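PDB 3L1W: Endonuclease/exonuclease/phosphatase domain-containing protein from Enterococcus faecalis, which is of unknown function but belongs to the endonuclease/exonuclease/phosphatase family, and may act as a 3'-5' RNA exonuclease. Local coordinates for residues A[40-45]-A[130-135]. Residues are numbered along the deposited sequence; the frame is centred on the assembly and turned at random.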
loop_
_atom_site.group_PDB
_atom_site.type_symbol
_atom_site.label_atom_id
_atom_site.label_comp_id
_atom_site.label_asym_id
_atom_site.label_seq_id
_atom_site.Cartn_x
_atom_site.Cartn_y
_atom_site.Cartn_z
ATOM N N CYS A 40 4.859 -13.836 7.346
ATOM C CA CYS A 40 5.118 -14.372 8.679
ATOM C C CYS A 40 4.385 -13.509 9.696
ATOM O O CYS A 40 4.426 -12.282 9.623
ATOM C CB CYS A 40 6.618 -14.378 8.982
ATOM S SG CYS A 40 7.523 -15.667 8.081
ATOM N N ILE A 41 3.708 -14.160 10.637
ATOM C CA ILE A 41 2.923 -13.480 11.651
ATOM C C ILE A 41 3.472 -13.836 13.019
ATOM O O ILE A 41 3.736 -15.009 13.289
ATOM C CB ILE A 41 1.456 -13.959 11.603
ATOM C CG1 ILE A 41 0.794 -13.554 10.281
ATOM C CG2 ILE A 41 0.642 -13.382 12.779
ATOM C CD1 ILE A 41 0.636 -12.038 10.123
ATOM N N GLN A 42 3.646 -12.839 13.887
ATOM C CA GLN A 42 3.986 -13.102 15.285
ATOM C C GLN A 42 2.867 -12.665 16.230
ATOM O O GLN A 42 2.071 -11.783 15.896
ATOM C CB GLN A 42 5.291 -12.408 15.701
ATOM C CG GLN A 42 6.499 -12.750 14.838
ATOM C CD GLN A 42 6.482 -11.968 13.537
ATOM O OE1 GLN A 42 6.143 -10.784 13.522
ATOM N NE2 GLN A 42 6.856 -12.619 12.443
ATOM N N GLU A 43 2.837 -13.296 17.402
ATOM C CA GLU A 43 1.959 -12.936 18.529
ATOM C C GLU A 43 0.484 -13.242 18.291
ATOM O O GLU A 43 -0.362 -12.357 18.364
ATOM C CB GLU A 43 2.153 -11.475 18.947
ATOM C CG GLU A 43 3.564 -11.175 19.444
ATOM C CD GLU A 43 3.663 -9.910 20.284
ATOM O OE1 GLU A 43 2.637 -9.466 20.827
ATOM O OE2 GLU A 43 4.785 -9.371 20.429
ATOM N N VAL A 44 0.181 -14.501 18.005
ATOM C CA VAL A 44 -1.205 -14.908 17.824
ATOM C C VAL A 44 -1.586 -16.053 18.760
ATOM O O VAL A 44 -1.056 -17.164 18.666
ATOM C CB VAL A 44 -1.511 -15.275 16.351
ATOM C CG1 VAL A 44 -1.553 -14.006 15.508
ATOM C CG2 VAL A 44 -0.475 -16.268 15.791
ATOM N N ARG A 45 -2.504 -15.760 19.671
ATOM C CA ARG A 45 -3.129 -16.788 20.482
ATOM C C ARG A 45 -4.129 -17.542 19.606
ATOM O O ARG A 45 -4.400 -17.130 18.469
ATOM C CB ARG A 45 -3.796 -16.145 21.699
ATOM C CG ARG A 45 -2.773 -15.540 22.669
ATOM C CD ARG A 45 -3.422 -14.946 23.917
ATOM N NE ARG A 45 -4.287 -15.917 24.572
ATOM C CZ ARG A 45 -3.848 -16.984 25.236
ATOM N NH1 ARG A 45 -4.713 -17.819 25.796
ATOM N NH2 ARG A 45 -2.546 -17.219 25.339
ATOM N N ASN A 130 10.187 -18.128 10.486
ATOM C CA ASN A 130 9.461 -17.091 11.219
ATOM C C ASN A 130 10.129 -16.889 12.572
ATOM O O ASN A 130 10.127 -17.794 13.408
ATOM C CB ASN A 130 8.002 -17.514 11.403
ATOM C CG ASN A 130 7.133 -16.404 11.973
ATOM O OD1 ASN A 130 7.633 -15.467 12.589
ATOM N ND2 ASN A 130 5.822 -16.520 11.778
ATOM N N VAL A 131 10.703 -15.702 12.761
ATOM C CA VAL A 131 11.475 -15.347 13.945
ATOM C C VAL A 131 10.665 -14.548 14.976
ATOM O O VAL A 131 10.038 -13.554 14.631
ATOM C CB VAL A 131 12.666 -14.448 13.518
ATOM C CG1 VAL A 131 13.424 -13.943 14.731
ATOM C CG2 VAL A 131 13.602 -15.220 12.568
ATOM N N HIS A 132 10.693 -14.968 16.241
ATOM C CA HIS A 132 10.292 -14.066 17.319
ATOM C C HIS A 132 11.165 -14.308 18.531
ATOM O O HIS A 132 10.929 -15.236 19.303
ATOM C CB HIS A 132 8.814 -14.216 17.695
ATOM C CG HIS A 132 8.315 -13.110 18.571
ATOM N ND1 HIS A 132 7.067 -13.120 19.158
ATOM C CD2 HIS A 132 8.900 -11.948 18.951
ATOM C CE1 HIS A 132 6.910 -12.019 19.872
ATOM N NE2 HIS A 132 8.007 -11.288 19.762
ATOM N N LEU A 133 12.179 -13.470 18.695
ATOM C CA LEU A 133 13.171 -13.712 19.744
ATOM C C LEU A 133 12.713 -13.104 21.052
ATOM O O LEU A 133 11.846 -12.239 21.063
ATOM C CB LEU A 133 14.540 -13.155 19.345
ATOM C CG LEU A 133 15.094 -13.674 18.016
ATOM C CD1 LEU A 133 16.456 -13.076 17.721
ATOM C CD2 LEU A 133 15.165 -15.196 18.028
ATOM N N ASP A 134 13.316 -13.565 22.151
ATOM C CA ASP A 134 12.950 -13.142 23.493
ATOM C C ASP A 134 13.208 -11.655 23.702
ATOM O O ASP A 134 14.199 -11.116 23.217
ATOM C CB ASP A 134 13.769 -13.949 24.510
ATOM C CG ASP A 134 12.966 -14.347 25.721
ATOM O OD1 ASP A 134 11.955 -15.059 25.566
ATOM O OD2 ASP A 134 13.350 -13.958 26.837
ATOM N N HIS A 135 12.319 -10.984 24.422
ATOM C CA HIS A 135 12.507 -9.564 24.711
ATOM C C HIS A 135 13.390 -9.333 25.939
ATOM O O HIS A 135 13.882 -8.234 26.163
ATOM C CB HIS A 135 11.157 -8.865 24.916
ATOM C CG HIS A 135 10.317 -9.468 26.002
ATOM N ND1 HIS A 135 10.497 -9.171 27.336
ATOM C CD2 HIS A 135 9.282 -10.341 25.948
ATOM C CE1 HIS A 135 9.615 -9.840 28.058
ATOM N NE2 HIS A 135 8.867 -10.559 27.241
HETATM O O HOH W 1 4.719 -14.744 19.272
#
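Between the two inner sheets of the alpha/beta/beta/alpha sandwich of the DNase I-like fold, strand 38-44 of one sheet faces strand 126-132 of the other, and segments 40-45 and 130-135 illustrate how polar side chains can fill such an interface. The strands run roughly parallel here, and the axes of segments 40-44 and 130-132 approach to 7.2 Å. N130 reaches across with CG anti to its backbone N (chi1 -172°), so its amide lies between the opposite main chain and the side chain of Q42. Its ND2 donates to the carbonyl O of I41 at 3.0 Å, arriving from above the carbonyl plane. The other end of the same amide accepts: Q42 NE2 lies 3.0 Å from N130 OD1, in an almost perfectly straight bond (179°). The bend at chi2 turns the Q42 amide back toward N130, and the two amide planes stand almost perpendicular. Both ends of the buried N130 amide are thus used, fixing its flip, while Q42 NE2 also donates to T5 of the adjoining strand 2-7. C40 lines the N130 side chain, its CB 3.6 Å from N130 CG. Further along, H132 also has CG anti to N, and its ring leans obliquely against Q42 CB and the end of E43. The E43 carboxylate plane is nearly parallel to that of the ring (13°), and E43 OE2 comes to 3.4 Å from H132 CE1; its hydrogen bonds go to V10 N through OE1 and N7 ND2 through OE2, which hold the carboxylate beside the imidazole. E43 and V44 both face G73 in a G1 beta bulge, and a water at the H132 ring edge, 2.9 Å from ND1, is also weakly bonded by E43 N.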